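Long-range contacts in (R)-specific enoyl-CoA hydratase (Pseudomonas aeruginosa, PDB 5CPG), which probably catalyses the reversible, (R)-specific hydration of trans-2-enoyl-CoA thioesters to (R)-3-hydroxyacyl-CoA, as a hotdog-fold hydratase of the MaoC family: residues 74-79 and 136-141; 95-100 and 121-126. All blocks are in the same frame, centred on the assembly; numbering follows the deposited sequence.

Interaction 1: residues 74-79 and 136-141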
loop_
_atom_site.group_PDB
_atom_site.type_symbol
_atom_site.label_atom_id
_atom_site.label_comp_id
_atom_site.label_asym_id
_atom_site.label_seq_id
_atom_site.Cartn_x
_atom_site.Cartn_y
_atom_site.Cartn_z
ATOM N N VAL A 74 0.614 -2.672 -16.041
ATOM C CA VAL A 74 0.693 -1.768 -17.213
ATOM C C VAL A 74 2.140 -1.589 -17.658
ATOM O O VAL A 74 2.456 -1.939 -18.783
ATOM C CB VAL A 74 0.072 -0.390 -16.949
ATOM C CG1 VAL A 74 0.153 0.467 -18.211
ATOM C CG2 VAL A 74 -1.390 -0.534 -16.531
ATOM N N LEU A 75 3.017 -1.074 -16.780
ATOM C CA LEU A 75 4.408 -0.825 -17.191
ATOM C C LEU A 75 5.410 -1.080 -16.049
ATOM O O LEU A 75 5.418 -0.343 -15.056
ATOM C CB LEU A 75 4.544 0.610 -17.694
ATOM C CG LEU A 75 5.916 1.064 -18.221
ATOM C CD1 LEU A 75 6.184 0.436 -19.587
ATOM C CD2 LEU A 75 6.136 2.607 -18.278
ATOM N N PRO A 76 6.276 -2.084 -16.209
ATOM C CA PRO A 76 6.389 -2.986 -17.375
ATOM C C PRO A 76 5.338 -4.080 -17.453
ATOM O O PRO A 76 5.239 -4.755 -18.461
ATOM C CB PRO A 76 7.798 -3.617 -17.209
ATOM C CG PRO A 76 8.465 -2.808 -16.136
ATOM C CD PRO A 76 7.353 -2.354 -15.244
ATOM N N GLY A 77 4.570 -4.297 -16.391
ATOM C CA GLY A 77 3.507 -5.277 -16.461
ATOM C C GLY A 77 3.901 -6.657 -16.004
ATOM O O GLY A 77 4.848 -6.833 -15.231
ATOM N N PRO A 78 3.173 -7.687 -16.469
ATOM C CA PRO A 78 3.438 -9.043 -15.954
ATOM C C PRO A 78 4.897 -9.518 -16.025
ATOM O O PRO A 78 5.554 -9.311 -17.033
ATOM C CB PRO A 78 2.539 -9.914 -16.831
ATOM C CG PRO A 78 1.389 -9.038 -17.126
ATOM C CD PRO A 78 1.946 -7.638 -17.287
ATOM N N GLY A 79 5.390 -10.122 -14.943
ATOM C CA GLY A 79 6.753 -10.591 -14.861
ATOM C C GLY A 79 7.709 -9.667 -14.104
ATOM O O GLY A 79 8.833 -10.009 -13.883
ATOM N N MET A 136 12.804 -5.070 -10.949
ATOM C CA MET A 136 13.463 -5.870 -11.978
ATOM C C MET A 136 12.451 -6.117 -13.073
ATOM O O MET A 136 11.405 -6.740 -12.856
ATOM C CB MET A 136 13.993 -7.190 -11.389
ATOM C CG MET A 136 14.745 -8.024 -12.427
ATOM S SD MET A 136 15.530 -9.429 -11.631
ATOM C CE MET A 136 16.268 -8.584 -10.260
ATOM N N ALA A 137 12.738 -5.599 -14.265
ATOM C CA ALA A 137 11.768 -5.716 -15.338
ATOM C C ALA A 137 11.843 -7.119 -15.913
ATOM O O ALA A 137 12.849 -7.813 -15.722
ATOM C CB ALA A 137 12.056 -4.647 -16.440
ATOM N N PRO A 138 10.793 -7.540 -16.623
ATOM C CA PRO A 138 10.735 -8.899 -17.166
ATOM C C PRO A 138 11.801 -9.078 -18.236
ATOM O O PRO A 138 12.034 -8.140 -18.988
ATOM C CB PRO A 138 9.332 -8.986 -17.787
ATOM C CG PRO A 138 8.560 -7.870 -17.191
ATOM C CD PRO A 138 9.554 -6.786 -16.888
ATOM N N GLU A 139 12.442 -10.237 -18.271
ATOM C CA GLU A 139 13.419 -10.547 -19.314
ATOM C C GLU A 139 12.727 -10.872 -20.636
ATOM O O GLU A 139 13.177 -10.442 -21.689
ATOM C CB GLU A 139 14.309 -11.711 -18.883
ATOM C CG GLU A 139 15.320 -12.168 -19.940
ATOM C CD GLU A 139 16.468 -11.183 -20.161
ATOM O OE1 GLU A 139 17.428 -11.184 -19.356
ATOM O OE2 GLU A 139 16.419 -10.420 -21.149
ATOM N N GLU A 140 11.621 -11.607 -20.583
ATOM C CA GLU A 140 10.980 -12.094 -21.814
ATOM C C GLU A 140 9.578 -11.535 -22.011
ATOM O O GLU A 140 8.908 -11.105 -21.052
ATOM C CB GLU A 140 10.919 -13.616 -21.812
ATOM C CG GLU A 140 9.903 -14.185 -20.827
ATOM C CD GLU A 140 10.394 -14.196 -19.377
ATOM O OE1 GLU A 140 11.509 -13.691 -19.102
ATOM O OE2 GLU A 140 9.650 -14.706 -18.507
ATOM N N LYS A 141 9.141 -11.515 -23.265
ATOM C CA LYS A 141 7.828 -10.992 -23.603
ATOM C C LYS A 141 6.784 -11.952 -23.065
ATOM O O LYS A 141 6.981 -13.173 -23.074
ATOM C CB LYS A 141 7.674 -10.822 -25.109
ATOM C CG LYS A 141 6.424 -10.072 -25.552
ATOM C CD LYS A 141 6.470 -8.600 -25.172
ATOM C CE LYS A 141 5.338 -7.816 -25.816
ATOM N NZ LYS A 141 5.527 -6.346 -25.580
#

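Interaction 2: residues 95-100 and 121-126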
loop_
_atom_site.group_PDB
_atom_site.type_symbol
_atom_site.label_atom_id
_atom_site.label_comp_id
_atom_site.label_asym_id
_atom_site.label_seq_id
_atom_site.Cartn_x
_atom_site.Cartn_y
_atom_site.Cartn_z
ATOM N N LEU A 95 -12.954 11.386 -0.554
ATOM C CA LEU A 95 -14.035 10.633 -1.170
ATOM C C LEU A 95 -14.545 11.388 -2.378
ATOM O O LEU A 95 -14.801 12.596 -2.298
ATOM C CB LEU A 95 -15.160 10.416 -0.161
ATOM C CG LEU A 95 -16.373 9.639 -0.650
ATOM C CD1 LEU A 95 -15.966 8.216 -1.028
ATOM C CD2 LEU A 95 -17.414 9.642 0.487
ATOM N N GLY A 96 -14.670 10.704 -3.517
ATOM C CA GLY A 96 -15.107 11.401 -4.718
ATOM C C GLY A 96 -14.040 12.051 -5.581
ATOM O O GLY A 96 -14.344 12.693 -6.587
ATOM N N ASP A 97 -12.773 11.910 -5.203
ATOM C CA ASP A 97 -11.682 12.324 -6.077
ATOM C C ASP A 97 -11.449 11.255 -7.132
ATOM O O ASP A 97 -11.942 10.143 -6.985
ATOM C CB ASP A 97 -10.390 12.541 -5.256
ATOM C CG ASP A 97 -10.420 13.815 -4.452
ATOM O OD1 ASP A 97 -11.329 14.635 -4.638
ATOM O OD2 ASP A 97 -9.519 14.030 -3.613
ATOM N N ASP A 98 -10.706 11.576 -8.211
ATOM C CA ASP A 98 -10.293 10.568 -9.197
ATOM C C ASP A 98 -8.795 10.681 -9.307
ATOM O O ASP A 98 -8.298 11.784 -9.429
ATOM C CB ASP A 98 -10.910 10.801 -10.577
ATOM C CG ASP A 98 -12.363 10.406 -10.645
ATOM O OD1 ASP A 98 -12.642 9.186 -10.740
ATOM O OD2 ASP A 98 -13.220 11.319 -10.656
ATOM N N LEU A 99 -8.099 9.565 -9.275
ATOM C CA LEU A 99 -6.640 9.642 -9.296
ATOM C C LEU A 99 -6.091 9.094 -10.594
ATOM O O LEU A 99 -6.610 8.151 -11.167
ATOM C CB LEU A 99 -6.037 8.862 -8.114
ATOM C CG LEU A 99 -6.490 9.323 -6.755
ATOM C CD1 LEU A 99 -5.770 8.480 -5.686
ATOM C CD2 LEU A 99 -6.202 10.802 -6.563
ATOM N N LYS A 100 -4.985 9.687 -11.030
ATOM C CA LYS A 100 -4.241 9.182 -12.161
ATOM C C LYS A 100 -2.807 8.900 -11.736
ATOM O O LYS A 100 -2.123 9.820 -11.256
ATOM C CB LYS A 100 -4.260 10.203 -13.312
ATOM C CG LYS A 100 -3.365 9.823 -14.473
ATOM C CD LYS A 100 -3.360 10.928 -15.512
ATOM C CE LYS A 100 -3.064 12.289 -14.836
ATOM N NZ LYS A 100 -3.035 13.469 -15.779
ATOM N N PHE A 121 -1.785 11.995 -9.415
ATOM C CA PHE A 121 -2.485 13.275 -9.520
ATOM C C PHE A 121 -3.962 13.092 -9.328
ATOM O O PHE A 121 -4.500 12.056 -9.693
ATOM C CB PHE A 121 -2.258 13.912 -10.895
ATOM C CG PHE A 121 -0.818 14.174 -11.204
ATOM C CD1 PHE A 121 -0.078 13.200 -11.822
ATOM C CD2 PHE A 121 -0.211 15.362 -10.824
ATOM C CE1 PHE A 121 1.287 13.386 -12.111
ATOM C CE2 PHE A 121 1.182 15.579 -11.116
ATOM C CZ PHE A 121 1.905 14.587 -11.754
ATOM N N ASN A 122 -4.609 14.121 -8.815
ATOM C CA ASN A 122 -6.055 14.073 -8.666
ATOM C C ASN A 122 -6.724 14.754 -9.855
ATOM O O ASN A 122 -6.059 15.205 -10.794
ATOM C CB ASN A 122 -6.508 14.698 -7.343
ATOM C CG ASN A 122 -6.203 16.200 -7.231
ATOM O OD1 ASN A 122 -5.984 16.881 -8.225
ATOM N ND2 ASN A 122 -6.194 16.710 -6.008
ATOM N N GLN A 123 -8.044 14.833 -9.793
ATOM C CA GLN A 123 -8.851 15.281 -10.939
ATOM C C GLN A 123 -8.597 16.744 -11.326
ATOM O O GLN A 123 -8.930 17.163 -12.440
ATOM C CB GLN A 123 -10.345 15.054 -10.644
ATOM C CG GLN A 123 -10.968 15.918 -9.532
ATOM C CD GLN A 123 -10.729 15.347 -8.177
ATOM O OE1 GLN A 123 -9.994 14.359 -8.036
ATOM N NE2 GLN A 123 -11.401 15.907 -7.165
ATOM N N ALA A 124 -8.003 17.500 -10.411
ATOM C CA ALA A 124 -7.710 18.915 -10.619
ATOM C C ALA A 124 -6.257 19.101 -11.072
ATOM O O ALA A 124 -5.741 20.222 -11.221
ATOM C CB ALA A 124 -7.976 19.675 -9.371
ATOM N N GLY A 125 -5.589 17.984 -11.288
ATOM C CA GLY A 125 -4.224 18.023 -11.770
ATOM C C GLY A 125 -3.171 18.266 -10.701
ATOM O O GLY A 125 -1.992 18.394 -11.030
ATOM N N LYS A 126 -3.591 18.353 -9.442
ATOM C CA LYS A 126 -2.689 18.573 -8.322
ATOM C C LYS A 126 -1.985 17.251 -7.985
ATOM O O LYS A 126 -2.623 16.211 -7.961
ATOM C CB LYS A 126 -3.458 19.083 -7.111
ATOM C CG LYS A 126 -4.005 20.495 -7.328
ATOM C CD LYS A 126 -2.867 21.510 -7.267
ATOM C CE LYS A 126 -3.371 22.946 -7.460
ATOM N NZ LYS A 126 -3.599 23.343 -8.886
HETATM O O HOH W 1 -6.839 14.787 -3.857
#

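Interaction 1: residues 74-79 and 136-141
The carbonyl oxygen Pro78 O has Pro138 lying against it, with CG of that ring 3.3 Å away, and it also accepts a hydrogen bond from the side-chain amide of Asn5. The same Asn5 ND2 reaches Glu140 O, so one asparagine from the N-terminal part of the chain ties together two loops that share no direct hydrogen bond. Pro138 carries most of the apolar contact. Its CD packs 3.6 Å from CB of Pro76, the two rings crossing at about a right angle, while its CG continues past Pro78 O to lie 3.7 Å from Gly79 C. Ala137 adds a small patch beside it, with its CB 4.0 Å from Pro76 CG. The peptide bond before Pro76 is cis, a geometry proline tolerates better than other residues, and the CB and CG side of its ring faces 136-141. Glycine suits position 79, where phi is positive (100°) and the backbone lies close against Pro138. Backbone hydrogen bonds between Ile6 and Pro76 and between Tyr8 and Pro138 bind both loops to the N-terminal segment, and Lys141 forms a salt bridge with Glu10. Pro78 also packs on Asn39 of the second subunit. Proline lacks a backbone N-H, so these rings bring no amide donor to the interface. The contact therefore rests on proline rings packed against one another and against backbone, while the carbonyl of the buried Pro78 gets its donor from a third part of the chain.

Interaction 2: residues 95-100 and 121-126
Gln123 lays its terminal amide across the carboxylate of Asp97, the two side chains crossing at about a right angle with their planes 53° apart. A bend at chi2 (-84°) brings the amide round, and both its ends are used: NE2 donates to Asp97 OD1 at 2.8 Å, from above the carboxylate plane, while OE1 accepts from Asp98 N at 2.9 Å. Glutamine suits this place because it offers donor and acceptor together. The other carboxylate oxygen, Asp97 OD2, takes the backbone N-H of Lys94 and a water that also accepts from Asn122 ND2. Further along, Lys100 and Phe121 form an antiparallel hydrogen-bonded pair, Lys100 N meeting Phe121 O at 2.8 Å. Leu99 touches Ser63 and Leu66 of helix 62-73, and its CD2 also rests 3.9 Å from Asn122 CA. Asn122 OD1 receives Ala124 N and Lys126 N from opposite faces of its amide plane, and Gly125 readily adopts the positive phi that follows. The result is an Asx turn within a type I turn, consistent with a type I plus G1-bulge hairpin joining strands 113-121 and 127-136 of the hotdog sheet, with Gln123 reaching across to the start of the neighbouring strand 98-109.

The two contacts lie on opposite sides of the chain's centre, their own centres about 27 Å apart and their nearest atoms about 11 Å. Interaction 2 is nested inside the loop that interaction 1 closes: 74-79 comes first, then 95-100 and 121-126, and finally 136-141. Strand 127-136 runs between them, leaving the turn of interaction 2 and ending at the loop of interaction 1. Helix 62-73, the long helix of the hotdog fold, likewise links both, since it leads directly into 74-79 and packs against Leu99. Interaction 2 pairs the start of strand 98-109 with the end of strand 113-121, and interaction 1 packs the loop after the helix on the loop after strand 127-136.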